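Local coordinates for protein Asp/Glu-specific dipeptidyl-peptidase (Flavobacterium psychrophilum, PDB 5JXF) that removes dipeptides from the N-terminus of oligopeptides as a serine peptidase of family S46, strictly requiring Asp or Glu at the P1 position, at residues T226-W231 / V341-K346. Sequence-based numbering, arbitrary orientation.
Sequences TDNWVW and VANYWK. With ARG (arginine), chain E; ASP (aspartic acid), chain F.
Asn-343, on helix 328-357, meets Asn-228 and Trp-229 of the type II beta turn Asp-227 to Val-230, and together they form the part of the S46 dipeptide pocket that holds the N-terminal end of the bound dipeptide. Asn-343 OD1 accepts Asn-228 ND2 at 2.8 Å on a lone pair; an N-H...O angle of 174° makes the bond nearly straight. The same OD1 takes the amino N of the bound arginine, which Asn-228 OD1 also accepts, so two amides with planes 31° apart grip one nitrogen. With CG anti to its backbone N, Asn-343 also brings ND2 to the arginine O. Asn-343 O receives Trp-229 NE1 at 2.9 Å, a bent bond (146°) at the indole edge. One face of the Trp-229 ring meets the amino N of the bound arginine, 3.7 Å above the ring centre, and the Trp-229 side chain also touches Arg-680, probably the P1 specificity residue. Replacing Trp-229 by an alanine would probably take the ring face away from the arginine amino group and leave Asn-343 O without its indole donor. Further along, Lys-346 runs extended past the indole, CD 3.9 Å from Trp-229 CD1. Lys-346 NZ, also bonded to Asp-225 O, donates to Asn-228 O at 2.7 Å, in the carbonyl plane.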
# COMPACT_ATOMS: atom_id res chain seq x y z
N THR A 226 -8.70 3.47 7.07
CA THR A 226 -7.56 3.07 6.26
C THR A 226 -7.72 1.62 5.79
O THR A 226 -7.60 1.34 4.60
CB THR A 226 -6.23 3.22 7.04
OG1 THR A 226 -6.05 4.60 7.36
CG2 THR A 226 -5.05 2.74 6.19
N ASP A 227 -8.04 0.73 6.72
CA ASP A 227 -8.21 -0.69 6.41
C ASP A 227 -9.63 -1.12 5.96
O ASP A 227 -9.84 -2.29 5.62
CB ASP A 227 -7.81 -1.52 7.63
CG ASP A 227 -6.29 -1.64 7.78
OD1 ASP A 227 -5.59 -0.90 7.07
OD2 ASP A 227 -5.81 -2.45 8.60
N ASN A 228 -10.59 -0.22 5.99
CA ASN A 228 -11.95 -0.56 5.51
C ASN A 228 -11.92 -0.99 4.05
O ASN A 228 -11.23 -0.36 3.23
CB ASN A 228 -12.89 0.62 5.69
CG ASN A 228 -14.37 0.22 5.60
OD1 ASN A 228 -14.75 -0.93 5.88
ND2 ASN A 228 -15.20 1.16 5.20
N TRP A 229 -12.64 -2.06 3.72
CA TRP A 229 -12.65 -2.67 2.38
C TRP A 229 -11.27 -3.19 1.92
O TRP A 229 -11.05 -3.37 0.74
CB TRP A 229 -13.16 -1.70 1.30
CG TRP A 229 -14.48 -1.09 1.60
CD1 TRP A 229 -14.72 0.16 2.10
CD2 TRP A 229 -15.76 -1.69 1.41
NE1 TRP A 229 -16.06 0.37 2.23
CE2 TRP A 229 -16.73 -0.75 1.82
CE3 TRP A 229 -16.19 -2.94 0.94
CZ2 TRP A 229 -18.11 -1.02 1.78
CZ3 TRP A 229 -17.56 -3.21 0.89
CH2 TRP A 229 -18.50 -2.25 1.31
N VAL A 230 -10.36 -3.44 2.86
CA VAL A 230 -8.99 -3.81 2.50
C VAL A 230 -8.56 -5.16 3.07
O VAL A 230 -8.80 -5.46 4.23
CB VAL A 230 -7.99 -2.74 2.98
CG1 VAL A 230 -6.57 -3.29 2.97
CG2 VAL A 230 -8.07 -1.47 2.11
N TRP A 231 -7.98 -6.00 2.21
CA TRP A 231 -7.25 -7.19 2.63
C TRP A 231 -5.74 -6.97 2.33
O TRP A 231 -5.40 -6.35 1.32
CB TRP A 231 -7.74 -8.42 1.88
CG TRP A 231 -7.03 -9.68 2.28
CD1 TRP A 231 -6.04 -10.33 1.59
CD2 TRP A 231 -7.25 -10.43 3.47
NE1 TRP A 231 -5.63 -11.44 2.28
CE2 TRP A 231 -6.35 -11.52 3.44
CE3 TRP A 231 -8.12 -10.29 4.55
CZ2 TRP A 231 -6.29 -12.45 4.47
CZ3 TRP A 231 -8.05 -11.21 5.57
CH2 TRP A 231 -7.14 -12.28 5.52
N VAL A 341 -21.42 7.07 6.84
CA VAL A 341 -21.08 7.93 5.70
C VAL A 341 -19.76 7.51 5.04
O VAL A 341 -19.70 7.38 3.82
CB VAL A 341 -20.98 9.41 6.13
CG1 VAL A 341 -20.33 10.25 5.03
CG2 VAL A 341 -22.37 9.95 6.46
N ALA A 342 -18.74 7.30 5.87
CA ALA A 342 -17.38 6.96 5.41
C ALA A 342 -17.31 5.63 4.66
O ALA A 342 -16.59 5.49 3.68
CB ALA A 342 -16.42 6.94 6.61
N ASN A 343 -18.08 4.65 5.13
CA ASN A 343 -18.11 3.32 4.54
C ASN A 343 -18.50 3.31 3.06
O ASN A 343 -17.84 2.67 2.24
CB ASN A 343 -19.07 2.44 5.33
CG ASN A 343 -18.95 0.98 4.95
OD1 ASN A 343 -17.84 0.44 4.86
ND2 ASN A 343 -20.09 0.33 4.73
N TYR A 344 -19.59 4.00 2.72
CA TYR A 344 -20.00 4.09 1.32
C TYR A 344 -19.12 5.04 0.49
O TYR A 344 -18.93 4.83 -0.71
CB TYR A 344 -21.47 4.51 1.24
CG TYR A 344 -22.38 3.36 1.58
CD1 TYR A 344 -22.58 2.33 0.67
CD2 TYR A 344 -22.98 3.27 2.82
CE1 TYR A 344 -23.39 1.25 0.97
CE2 TYR A 344 -23.80 2.19 3.14
CZ TYR A 344 -24.00 1.19 2.20
OH TYR A 344 -24.81 0.11 2.48
N TRP A 345 -18.60 6.08 1.13
CA TRP A 345 -17.67 6.99 0.45
C TRP A 345 -16.50 6.20 -0.12
O TRP A 345 -16.14 6.36 -1.29
CB TRP A 345 -17.16 8.07 1.39
CG TRP A 345 -15.89 8.70 0.89
CD1 TRP A 345 -15.76 9.63 -0.12
CD2 TRP A 345 -14.55 8.44 1.35
NE1 TRP A 345 -14.43 9.96 -0.30
CE2 TRP A 345 -13.67 9.25 0.60
CE3 TRP A 345 -14.02 7.60 2.34
CZ2 TRP A 345 -12.29 9.24 0.79
CZ3 TRP A 345 -12.64 7.60 2.54
CH2 TRP A 345 -11.79 8.41 1.77
N LYS A 346 -15.92 5.35 0.71
CA LYS A 346 -14.81 4.55 0.23
C LYS A 346 -15.28 3.43 -0.68
O LYS A 346 -14.58 3.12 -1.65
CB LYS A 346 -14.00 3.97 1.39
CG LYS A 346 -12.65 3.41 0.94
CD LYS A 346 -11.86 2.84 2.10
CE LYS A 346 -10.37 2.63 1.73
NZ LYS A 346 -9.67 1.84 2.84
N ARG E . -16.85 -2.16 5.25
CA ARG E . -17.78 -2.78 6.19
C ARG E . -19.11 -3.02 5.47
O ARG E . -19.70 -2.09 4.93
CB ARG E . -17.97 -1.89 7.43
CG ARG E . -16.71 -1.71 8.28
CD ARG E . -16.94 -0.74 9.44
NE ARG E . -17.36 0.58 8.97
CZ ARG E . -16.52 1.58 8.71
NH1 ARG E . -15.21 1.43 8.88
NH2 ARG E . -16.99 2.75 8.28
N ASP F . -19.55 -4.27 5.43
CA ASP F . -20.76 -4.64 4.68
C ASP F . -22.03 -4.69 5.52
O ASP F . -22.84 -5.61 5.38
CB ASP F . -20.56 -5.99 3.97
CG ASP F . -19.89 -5.85 2.61
OD1 ASP F . -19.94 -4.76 2.03
OD2 ASP F . -19.31 -6.85 2.12